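Local coordinates for glycosyl transferase (Staphylococcus aureus, PDB 5U02), which is a TarS-type glycosyl transferase, represented here by a linker domain and two E-set beta domains in a three-chain assembly, at residues Asn148-Thr153 / Asn197-Asp202; Ser244-Leu249 / Tyr299-Gly304; Trp213-Glu218 / Ile267-Thr272. One frame throughout, in Å; residues are numbered along the deposited sequence.

Contact 1: residues Asn148-Thr153 / Asn197-Asp202; sequences NHKIVT and NIMLED
Strands 150-153 and 197-199 pair antiparallel within the first of two E-set (immunoglobulin-like) beta domains, their short axes 166° apart, and the second strand runs directly into helix 200-203. Ile-151 and Ile-198, a hydrogen-bonded pair, set the register. Ile-198 N meets Ile-151 O at 2.7 Å, in the carbonyl plane and nearly straight (174° at the hydrogen), whereas Ile-151 N reaches Ile-198 O at 2.9 Å from above the carbonyl plane. Their side chains stand alongside each other, CB to CB 4.0 Å; in both, CG1 is anti to the carbonyl carbon and CG2 anti to the backbone N, which brings Ile-198 CD1 against Ile-151 CG2. Leu-200 crosses Ile-151 at about a right angle, its CD2 lying 4.1 Å from Ile-151 CD1, and Leu-256 of strand 252-260 packs on both.

The face bearing Lys-150, Val-152, Asn-197 and Met-199 is partly exposed. Lys-150 holds CG in the crowded position between N and carbonyl carbon (chi1 63°), and the chain, extended from there, passes Met-199 SD with its CD 4.1 Å away. Its NZ thereby reaches a neighbouring chain, where it forms a salt bridge with Glu-201 of the third subunit; Asn-197 ND2 likewise bonds Asp-202 of that third subunit. Bends at chi2 and chi3 carry Met-199 CE obliquely to the His-149 ring, 3.5 Å from NE2; that ring also stacks with His-350.

Where the strand gives way to helix, Met-199 is the N-cap residue. Just beyond it, His-149 O accepts Leu-200 N at 3.2 Å, and a water that itself accepts from Glu-201 N donates to His-149 O at 2.5 Å.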
loop_
_atom_site.group_PDB
_atom_site.type_symbol
_atom_site.label_atom_id
_atom_site.label_comp_id
_atom_site.label_asym_id
_atom_site.label_seq_id
_atom_site.Cartn_x
_atom_site.Cartn_y
_atom_site.Cartn_z
ATOM N N ASN A 148 -2.200 -24.136 -1.819
ATOM C CA ASN A 148 -2.550 -23.894 -3.218
ATOM C C ASN A 148 -3.264 -22.562 -3.433
ATOM O O ASN A 148 -3.639 -22.251 -4.570
ATOM C CB ASN A 148 -3.428 -25.027 -3.750
ATOM C CG ASN A 148 -4.783 -25.078 -3.079
ATOM O OD1 ASN A 148 -4.879 -25.173 -1.858
ATOM N ND2 ASN A 148 -5.844 -24.986 -3.878
ATOM N N HIS A 149 -3.451 -21.771 -2.382
ATOM C CA HIS A 149 -4.201 -20.524 -2.449
ATOM C C HIS A 149 -3.354 -19.291 -2.171
ATOM O O HIS A 149 -3.522 -18.271 -2.848
ATOM C CB HIS A 149 -5.398 -20.601 -1.485
ATOM C CG HIS A 149 -6.072 -19.289 -1.225
ATOM N ND1 HIS A 149 -6.005 -18.635 -0.011
ATOM C CD2 HIS A 149 -6.802 -18.493 -2.045
ATOM C CE1 HIS A 149 -6.691 -17.508 -0.090
ATOM N NE2 HIS A 149 -7.180 -17.395 -1.313
ATOM N N LYS A 150 -2.409 -19.366 -1.236
ATOM C CA LYS A 150 -1.561 -18.217 -0.954
ATOM C C LYS A 150 -0.291 -18.659 -0.242
ATOM O O LYS A 150 -0.205 -19.761 0.305
ATOM C CB LYS A 150 -2.291 -17.174 -0.103
ATOM C CG LYS A 150 -2.679 -17.678 1.274
ATOM C CD LYS A 150 -3.281 -16.571 2.128
ATOM C CE LYS A 150 -3.671 -17.100 3.499
ATOM N NZ LYS A 150 -4.235 -16.031 4.362
ATOM N N ILE A 151 0.691 -17.762 -0.253
ATOM C CA ILE A 151 1.898 -17.873 0.553
ATOM C C ILE A 151 1.848 -16.782 1.612
ATOM O O ILE A 151 1.565 -15.619 1.298
ATOM C CB ILE A 151 3.165 -17.733 -0.310
ATOM C CG1 ILE A 151 3.224 -18.827 -1.376
ATOM C CG2 ILE A 151 4.419 -17.735 0.561
ATOM C CD1 ILE A 151 4.224 -18.525 -2.486
ATOM N N VAL A 152 2.115 -17.151 2.860
ATOM C CA VAL A 152 2.204 -16.200 3.962
ATOM C C VAL A 152 3.615 -16.281 4.523
ATOM O O VAL A 152 4.031 -17.336 5.023
ATOM C CB VAL A 152 1.164 -16.486 5.055
ATOM C CG1 VAL A 152 1.233 -15.426 6.159
ATOM C CG2 VAL A 152 -0.226 -16.554 4.451
ATOM N N THR A 153 4.355 -15.178 4.432
ATOM C CA THR A 153 5.711 -15.141 4.953
ATOM C C THR A 153 5.896 -13.897 5.806
ATOM O O THR A 153 5.383 -12.819 5.483
ATOM C CB THR A 153 6.763 -15.192 3.824
ATOM O OG1 THR A 153 8.063 -15.349 4.397
ATOM C CG2 THR A 153 6.743 -13.935 2.993
ATOM N N ASN A 197 1.052 -11.491 2.342
ATOM C CA ASN A 197 0.161 -12.488 1.755
ATOM C C ASN A 197 0.351 -12.443 0.245
ATOM O O ASN A 197 -0.016 -11.454 -0.397
ATOM C CB ASN A 197 -1.299 -12.218 2.118
ATOM C CG ASN A 197 -1.551 -12.247 3.613
ATOM O OD1 ASN A 197 -0.930 -13.010 4.347
ATOM N ND2 ASN A 197 -2.470 -11.406 4.071
ATOM N N ILE A 198 0.930 -13.501 -0.315
ATOM C CA ILE A 198 1.149 -13.621 -1.752
ATOM C C ILE A 198 0.042 -14.512 -2.299
ATOM O O ILE A 198 0.128 -15.743 -2.229
ATOM C CB ILE A 198 2.525 -14.203 -2.076
ATOM C CG1 ILE A 198 3.640 -13.383 -1.436
ATOM C CG2 ILE A 198 2.722 -14.282 -3.576
ATOM C CD1 ILE A 198 4.942 -14.130 -1.422
ATOM N N MET A 199 -0.990 -13.893 -2.860
ATOM C CA MET A 199 -2.115 -14.623 -3.426
ATOM C C MET A 199 -1.717 -15.201 -4.781
ATOM O O MET A 199 -1.368 -14.454 -5.700
ATOM C CB MET A 199 -3.318 -13.693 -3.563
ATOM C CG MET A 199 -3.525 -12.805 -2.352
ATOM S SD MET A 199 -3.673 -13.767 -0.843
ATOM C CE MET A 199 -5.271 -14.520 -1.102
ATOM N N LEU A 200 -1.785 -16.528 -4.910
ATOM C CA LEU A 200 -1.346 -17.171 -6.145
ATOM C C LEU A 200 -2.207 -16.774 -7.338
ATOM O O LEU A 200 -1.720 -16.788 -8.474
ATOM C CB LEU A 200 -1.338 -18.689 -5.977
ATOM C CG LEU A 200 -0.586 -19.212 -4.755
ATOM C CD1 LEU A 200 -0.717 -20.705 -4.644
ATOM C CD2 LEU A 200 0.869 -18.832 -4.813
ATOM N N GLU A 201 -3.477 -16.422 -7.111
ATOM C CA GLU A 201 -4.288 -15.879 -8.199
ATOM C C GLU A 201 -3.708 -14.568 -8.717
ATOM O O GLU A 201 -3.864 -14.246 -9.901
ATOM C CB GLU A 201 -5.735 -15.686 -7.734
ATOM C CG GLU A 201 -6.686 -15.126 -8.798
ATOM C CD GLU A 201 -8.087 -14.858 -8.255
ATOM O OE1 GLU A 201 -8.380 -15.274 -7.114
ATOM O OE2 GLU A 201 -8.896 -14.223 -8.966
ATOM N N ASP A 202 -3.020 -13.807 -7.858
ATOM C CA ASP A 202 -2.413 -12.555 -8.296
ATOM C C ASP A 202 -1.135 -12.777 -9.102
ATOM O O ASP A 202 -0.824 -11.972 -9.989
ATOM C CB ASP A 202 -2.113 -11.652 -7.091
ATOM C CG ASP A 202 -3.371 -11.110 -6.426
ATOM O OD1 ASP A 202 -3.275 -10.679 -5.260
ATOM O OD2 ASP A 202 -4.447 -11.120 -7.061
HETATM O O HOH W 1 -4.781 -16.983 -4.545
#

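Contact 2: residues Ser244-Leu249 / Tyr299-Gly304; sequences SALIHL and YVFEEG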
loop_
_atom_site.group_PDB
_atom_site.type_symbol
_atom_site.label_atom_id
_atom_site.label_comp_id
_atom_site.label_asym_id
_atom_site.label_seq_id
_atom_site.Cartn_x
_atom_site.Cartn_y
_atom_site.Cartn_z
ATOM N N SER A 244 5.232 -28.848 -2.130
ATOM C CA SER A 244 4.832 -27.981 -3.230
ATOM C C SER A 244 3.369 -27.580 -3.110
ATOM O O SER A 244 2.612 -28.103 -2.290
ATOM C CB SER A 244 5.047 -28.666 -4.590
ATOM O OG SER A 244 6.406 -28.974 -4.798
ATOM N N ALA A 245 2.983 -26.647 -3.975
ATOM C CA ALA A 245 1.610 -26.202 -4.137
ATOM C C ALA A 245 1.185 -26.424 -5.582
ATOM O O ALA A 245 1.950 -26.145 -6.513
ATOM C CB ALA A 245 1.465 -24.722 -3.773
ATOM N N LEU A 246 -0.035 -26.923 -5.768
ATOM C CA LEU A 246 -0.560 -27.190 -7.100
ATOM C C LEU A 246 -1.160 -25.918 -7.689
ATOM O O LEU A 246 -1.961 -25.240 -7.038
ATOM C CB LEU A 246 -1.610 -28.299 -7.052
ATOM C CG LEU A 246 -2.204 -28.756 -8.385
ATOM C CD1 LEU A 246 -1.159 -29.464 -9.232
ATOM C CD2 LEU A 246 -3.408 -29.654 -8.143
ATOM N N ILE A 247 -0.777 -25.610 -8.924
ATOM C CA ILE A 247 -1.252 -24.433 -9.641
ATOM C C ILE A 247 -1.858 -24.891 -10.960
ATOM O O ILE A 247 -1.318 -25.788 -11.617
ATOM C CB ILE A 247 -0.104 -23.423 -9.868
ATOM C CG1 ILE A 247 0.260 -22.740 -8.545
ATOM C CG2 ILE A 247 -0.461 -22.401 -10.945
ATOM C CD1 ILE A 247 1.458 -21.822 -8.628
ATOM N N HIS A 248 -2.988 -24.290 -11.334
ATOM C CA HIS A 248 -3.705 -24.620 -12.560
ATOM C C HIS A 248 -3.769 -23.382 -13.439
ATOM O O HIS A 248 -4.236 -22.324 -13.001
ATOM C CB HIS A 248 -5.121 -25.124 -12.265
ATOM C CG HIS A 248 -5.841 -25.665 -13.463
ATOM N ND1 HIS A 248 -5.227 -26.458 -14.408
ATOM C CD2 HIS A 248 -7.135 -25.551 -13.852
ATOM C CE1 HIS A 248 -6.106 -26.799 -15.334
ATOM N NE2 HIS A 248 -7.272 -26.262 -15.019
ATOM N N LEU A 249 -3.331 -23.519 -14.683
ATOM C CA LEU A 249 -3.129 -22.346 -15.523
ATOM C C LEU A 249 -3.310 -22.750 -16.978
ATOM O O LEU A 249 -2.504 -23.519 -17.507
ATOM C CB LEU A 249 -1.746 -21.764 -15.278
ATOM C CG LEU A 249 -1.361 -20.510 -16.028
ATOM C CD1 LEU A 249 -2.305 -19.379 -15.692
ATOM C CD2 LEU A 249 0.025 -20.169 -15.611
ATOM N N TYR A 299 2.101 -32.170 -1.286
ATOM C CA TYR A 299 1.349 -31.032 -1.798
ATOM C C TYR A 299 0.434 -30.518 -0.698
ATOM O O TYR A 299 -0.332 -31.291 -0.109
ATOM C CB TYR A 299 0.531 -31.414 -3.036
ATOM C CG TYR A 299 1.334 -31.428 -4.312
ATOM C CD1 TYR A 299 2.067 -32.555 -4.688
ATOM C CD2 TYR A 299 1.363 -30.316 -5.144
ATOM C CE1 TYR A 299 2.806 -32.568 -5.854
ATOM C CE2 TYR A 299 2.099 -30.321 -6.312
ATOM C CZ TYR A 299 2.817 -31.448 -6.663
ATOM O OH TYR A 299 3.551 -31.452 -7.826
ATOM N N VAL A 300 0.516 -29.221 -0.417
ATOM C CA VAL A 300 -0.267 -28.602 0.643
ATOM C C VAL A 300 -1.449 -27.882 0.013
ATOM O O VAL A 300 -1.281 -27.098 -0.932
ATOM C CB VAL A 300 0.587 -27.638 1.486
ATOM C CG1 VAL A 300 1.394 -28.413 2.515
ATOM C CG2 VAL A 300 1.503 -26.808 0.596
ATOM N N PHE A 301 -2.645 -28.155 0.530
ATOM C CA PHE A 301 -3.868 -27.516 0.081
ATOM C C PHE A 301 -4.493 -26.761 1.243
ATOM O O PHE A 301 -4.306 -27.121 2.412
ATOM C CB PHE A 301 -4.868 -28.543 -0.481
ATOM C CG PHE A 301 -4.418 -29.188 -1.765
ATOM C CD1 PHE A 301 -3.544 -30.263 -1.750
ATOM C CD2 PHE A 301 -4.867 -28.710 -2.988
ATOM C CE1 PHE A 301 -3.126 -30.853 -2.932
ATOM C CE2 PHE A 301 -4.454 -29.293 -4.173
ATOM C CZ PHE A 301 -3.582 -30.370 -4.146
ATOM N N GLU A 302 -5.233 -25.705 0.916
ATOM C CA GLU A 302 -5.938 -24.947 1.940
ATOM C C GLU A 302 -7.047 -25.797 2.549
ATOM O O GLU A 302 -7.838 -26.417 1.831
ATOM C CB GLU A 302 -6.513 -23.662 1.349
ATOM C CG GLU A 302 -7.204 -23.847 0.006
ATOM C CD GLU A 302 -8.084 -22.662 -0.382
ATOM O OE1 GLU A 302 -8.621 -22.673 -1.509
ATOM O OE2 GLU A 302 -8.248 -21.730 0.435
ATOM N N GLU A 303 -7.101 -25.832 3.873
ATOM C CA GLU A 303 -8.133 -26.605 4.542
ATOM C C GLU A 303 -9.445 -25.834 4.558
ATOM O O GLU A 303 -9.470 -24.601 4.513
ATOM C CB GLU A 303 -7.697 -26.960 5.965
ATOM C CG GLU A 303 -6.473 -27.877 6.014
ATOM C CD GLU A 303 -6.210 -28.420 7.404
ATOM O OE1 GLU A 303 -6.184 -27.624 8.363
ATOM O OE2 GLU A 303 -6.048 -29.648 7.544
ATOM N N GLY A 304 -10.546 -26.576 4.610
ATOM C CA GLY A 304 -11.860 -25.968 4.641
ATOM C C GLY A 304 -12.796 -26.559 3.612
ATOM O O GLY A 304 -12.619 -27.704 3.188
HETATM O O HOH W 2 -1.436 -27.862 -3.544
#
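A single beta bridge, Ser-244 with Tyr-299, marks where the first E-set domain meets the loop before strand 304-310 of the second. Tyr-299 begins the contact: its CA lies 3.2 Å from Ser-244 O, a CA-H...O contact. With CG anti to the carbonyl carbon, its ring passes beneath Ser-244 CB, a CH-pi contact 4.2 Å from the centroid and offset toward the rim, while Leu-246 N approaches the ring edge in plane. The same Ser-244 O takes Val-300 N at 3.0 Å, nearly along the C=O axis (174°), and Val-300 CG2 closes over that oxygen at 3.4 Å. Val-300 O receives a bond from a water, 2.7 Å away, that accepts from Leu-246 N at 2.8 Å, so water replaces direct backbone pairing at this step. Phe-301 lays one ring face under this water, whose oxygen is 3.2 Å above the ring centre; Leu-246 CD2 meets the ring edge at CZ, 4.1 Å away. Glu-302 then turns to other partners, OE1 bonding His-350 N and Thr-348 OG1. Gly-304 opens strand 304-310, its backbone hydrogen-bonded to that of Leu-319.

Contact 3: residues Trp213-Glu218 / Ile267-Thr272; sequences WDVFLE and ISLYFT
Only the start of each six-residue segment is tightly joined. Strands 213-218 and 267-272 are antiparallel neighbours in the sheet of the first E-set domain; the N-to-C directions of the two segments make 150°, 30° short of exactly antiparallel, and close contact is confined to Trp-213 to Val-215 and Ile-267 to Leu-269.

In this tight part, Trp-213 and Leu-269 form a hydrogen-bonded pair. Leu-269 N meets Trp-213 O at 2.7 Å and Trp-213 N meets Leu-269 O at 2.9 Å, both donors in the carbonyl planes. The indole, with CG anti to the carbonyl carbon, presents its CD1 edge in plane to Leu-269 O at 3.9 Å; its NE1 bonds Leu-207 O.

Val-215 and Ile-267 form the margin. Their side chains still run side by side, Val-215 CB 4.0 Å from Ile-267 CG2, but the backbone bond from Val-215 N to Ile-267 O is already weak at 3.4 Å. Beyond it the strands part, and the chain around Val-228 and Val-230 takes over, bonding Leu-217 and Ile-267 respectively. At the other end, Tyr-270 and Thr-272 are partly exposed and do not touch 213-218.

Asp-214 faces Ser-268 across the non-hydrogen-bonded pair. Ser-268 OG donates to Asp-214 OD1 at 2.6 Å, on the anti lone pair, and Arg-176 and Arg-229 form salt bridges to the same oxygen. A buried carboxylate gripped by a hydroxyl and two guanidinium groups should be favoured in its charged form, its negative charge offset inside the domain.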
loop_
_atom_site.group_PDB
_atom_site.type_symbol
_atom_site.label_atom_id
_atom_site.label_comp_id
_atom_site.label_asym_id
_atom_site.label_seq_id
_atom_site.Cartn_x
_atom_site.Cartn_y
_atom_site.Cartn_z
ATOM N N TRP A 213 12.550 -18.128 -9.183
ATOM C CA TRP A 213 12.202 -16.826 -8.625
ATOM C C TRP A 213 12.869 -16.711 -7.261
ATOM O O TRP A 213 12.533 -17.458 -6.337
ATOM C CB TRP A 213 10.685 -16.659 -8.513
ATOM C CG TRP A 213 9.967 -16.712 -9.834
ATOM C CD1 TRP A 213 9.478 -17.826 -10.457
ATOM C CD2 TRP A 213 9.658 -15.604 -10.695
ATOM N NE1 TRP A 213 8.887 -17.480 -11.648
ATOM C CE2 TRP A 213 8.983 -16.122 -11.817
ATOM C CE3 TRP A 213 9.887 -14.226 -10.623
ATOM C CZ2 TRP A 213 8.534 -15.313 -12.857
ATOM C CZ3 TRP A 213 9.441 -13.423 -11.663
ATOM C CH2 TRP A 213 8.772 -13.969 -12.762
ATOM N N ASP A 214 13.819 -15.789 -7.138
ATOM C CA ASP A 214 14.519 -15.585 -5.883
ATOM C C ASP A 214 13.804 -14.517 -5.065
ATOM O O ASP A 214 13.246 -13.564 -5.618
ATOM C CB ASP A 214 15.982 -15.202 -6.128
ATOM C CG ASP A 214 16.716 -16.212 -7.019
ATOM O OD1 ASP A 214 16.839 -17.374 -6.591
ATOM O OD2 ASP A 214 17.238 -15.822 -8.086
ATOM N N VAL A 215 13.797 -14.691 -3.746
ATOM C CA VAL A 215 13.036 -13.827 -2.844
ATOM C C VAL A 215 13.964 -12.760 -2.273
ATOM O O VAL A 215 15.007 -13.081 -1.690
ATOM C CB VAL A 215 12.370 -14.637 -1.721
ATOM C CG1 VAL A 215 11.462 -13.748 -0.882
ATOM C CG2 VAL A 215 11.575 -15.806 -2.304
ATOM N N PHE A 216 13.585 -11.496 -2.447
ATOM C CA PHE A 216 14.262 -10.357 -1.846
ATOM C C PHE A 216 13.267 -9.551 -1.018
ATOM O O PHE A 216 12.054 -9.593 -1.246
ATOM C CB PHE A 216 14.878 -9.426 -2.905
ATOM C CG PHE A 216 16.010 -10.031 -3.691
ATOM C CD1 PHE A 216 15.762 -10.965 -4.679
ATOM C CD2 PHE A 216 17.319 -9.627 -3.470
ATOM C CE1 PHE A 216 16.802 -11.506 -5.415
ATOM C CE2 PHE A 216 18.363 -10.166 -4.207
ATOM C CZ PHE A 216 18.104 -11.104 -5.178
ATOM N N LEU A 217 13.795 -8.803 -0.054
ATOM C CA LEU A 217 13.047 -7.749 0.618
ATOM C C LEU A 217 13.613 -6.408 0.175
ATOM O O LEU A 217 14.803 -6.139 0.375
ATOM C CB LEU A 217 13.124 -7.874 2.138
ATOM C CG LEU A 217 12.344 -6.772 2.863
ATOM C CD1 LEU A 217 10.846 -7.028 2.763
ATOM C CD2 LEU A 217 12.764 -6.636 4.319
ATOM N N GLU A 218 12.770 -5.581 -0.433
ATOM C CA GLU A 218 13.160 -4.236 -0.827
ATOM C C GLU A 218 12.798 -3.267 0.290
ATOM O O GLU A 218 11.678 -3.303 0.806
ATOM C CB GLU A 218 12.471 -3.824 -2.129
ATOM C CG GLU A 218 12.808 -2.417 -2.586
ATOM C CD GLU A 218 11.760 -1.838 -3.518
ATOM O OE1 GLU A 218 11.874 -2.036 -4.746
ATOM O OE2 GLU A 218 10.816 -1.189 -3.020
ATOM N N ILE A 267 16.125 -18.530 0.161
ATOM C CA ILE A 267 14.894 -19.186 -0.266
ATOM C C ILE A 267 14.495 -18.681 -1.645
ATOM O O ILE A 267 14.607 -17.487 -1.952
ATOM C CB ILE A 267 13.772 -18.973 0.769
ATOM C CG1 ILE A 267 12.546 -19.811 0.405
ATOM C CG2 ILE A 267 13.407 -17.494 0.897
ATOM C CD1 ILE A 267 11.523 -19.888 1.509
ATOM N N SER A 268 14.043 -19.605 -2.490
ATOM C CA SER A 268 13.591 -19.288 -3.835
ATOM C C SER A 268 12.343 -20.106 -4.142
ATOM O O SER A 268 11.960 -21.002 -3.384
ATOM C CB SER A 268 14.692 -19.556 -4.868
ATOM O OG SER A 268 15.828 -18.745 -4.624
ATOM N N LEU A 269 11.697 -19.787 -5.261
ATOM C CA LEU A 269 10.493 -20.480 -5.704
ATOM C C LEU A 269 10.739 -21.097 -7.073
ATOM O O LEU A 269 11.121 -20.395 -8.016
ATOM C CB LEU A 269 9.294 -19.530 -5.760
ATOM C CG LEU A 269 9.071 -18.682 -4.504
ATOM C CD1 LEU A 269 7.836 -17.807 -4.642
ATOM C CD2 LEU A 269 8.964 -19.567 -3.274
ATOM N N TYR A 270 10.510 -22.404 -7.181
ATOM C CA TYR A 270 10.674 -23.138 -8.431
ATOM C C TYR A 270 9.298 -23.418 -9.022
ATOM O O TYR A 270 8.442 -24.014 -8.355
ATOM C CB TYR A 270 11.444 -24.438 -8.192
ATOM C CG TYR A 270 11.907 -25.147 -9.445
ATOM C CD1 TYR A 270 13.014 -24.699 -10.153
ATOM C CD2 TYR A 270 11.254 -26.285 -9.903
ATOM C CE1 TYR A 270 13.448 -25.356 -11.296
ATOM C CE2 TYR A 270 11.680 -26.947 -11.047
ATOM C CZ TYR A 270 12.773 -26.478 -11.733
ATOM O OH TYR A 270 13.194 -27.137 -12.862
ATOM N N PHE A 271 9.096 -22.994 -10.269
ATOM C CA PHE A 271 7.828 -23.131 -10.980
ATOM C C PHE A 271 8.061 -23.945 -12.247
ATOM O O PHE A 271 8.846 -23.539 -13.112
ATOM C CB PHE A 271 7.249 -21.755 -11.317
ATOM C CG PHE A 271 5.893 -21.802 -11.962
ATOM C CD1 PHE A 271 4.758 -22.026 -11.200
ATOM C CD2 PHE A 271 5.751 -21.611 -13.330
ATOM C CE1 PHE A 271 3.506 -22.069 -11.790
ATOM C CE2 PHE A 271 4.498 -21.648 -13.929
ATOM C CZ PHE A 271 3.372 -21.876 -13.159
ATOM N N THR A 272 7.386 -25.091 -12.355
ATOM C CA THR A 272 7.582 -25.967 -13.502
ATOM C C THR A 272 6.334 -26.808 -13.735
ATOM O O THR A 272 5.521 -27.026 -12.830
ATOM C CB THR A 272 8.807 -26.872 -13.318
ATOM O OG1 THR A 272 9.168 -27.436 -14.584
ATOM C CG2 THR A 272 8.501 -27.999 -12.341
#

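In the fold
All three contacts reach the same branched antiparallel sheet of the first E-set domain; contact 2 has one segment in each of the two domain ranges. Contacts 1 and 2 lie closest, their centres about 10 Å apart, and join directly: Asn-148 OD1 is 2.8 Å from Glu-302 N, a probable hydrogen bond. Contacts 1 and 3, about 13 Å between centres, share apolar packing, with Ile-151 CD1 4.3 Å from Leu-269 CD1. Contacts 2 and 3 are about 18 Å apart at their centres, yet Ile-247 CD1 reaches Phe-271 CE1 at 3.8 Å. Contact 1 closes before either other opens, whereas the segments of contacts 2 and 3 alternate along the chain.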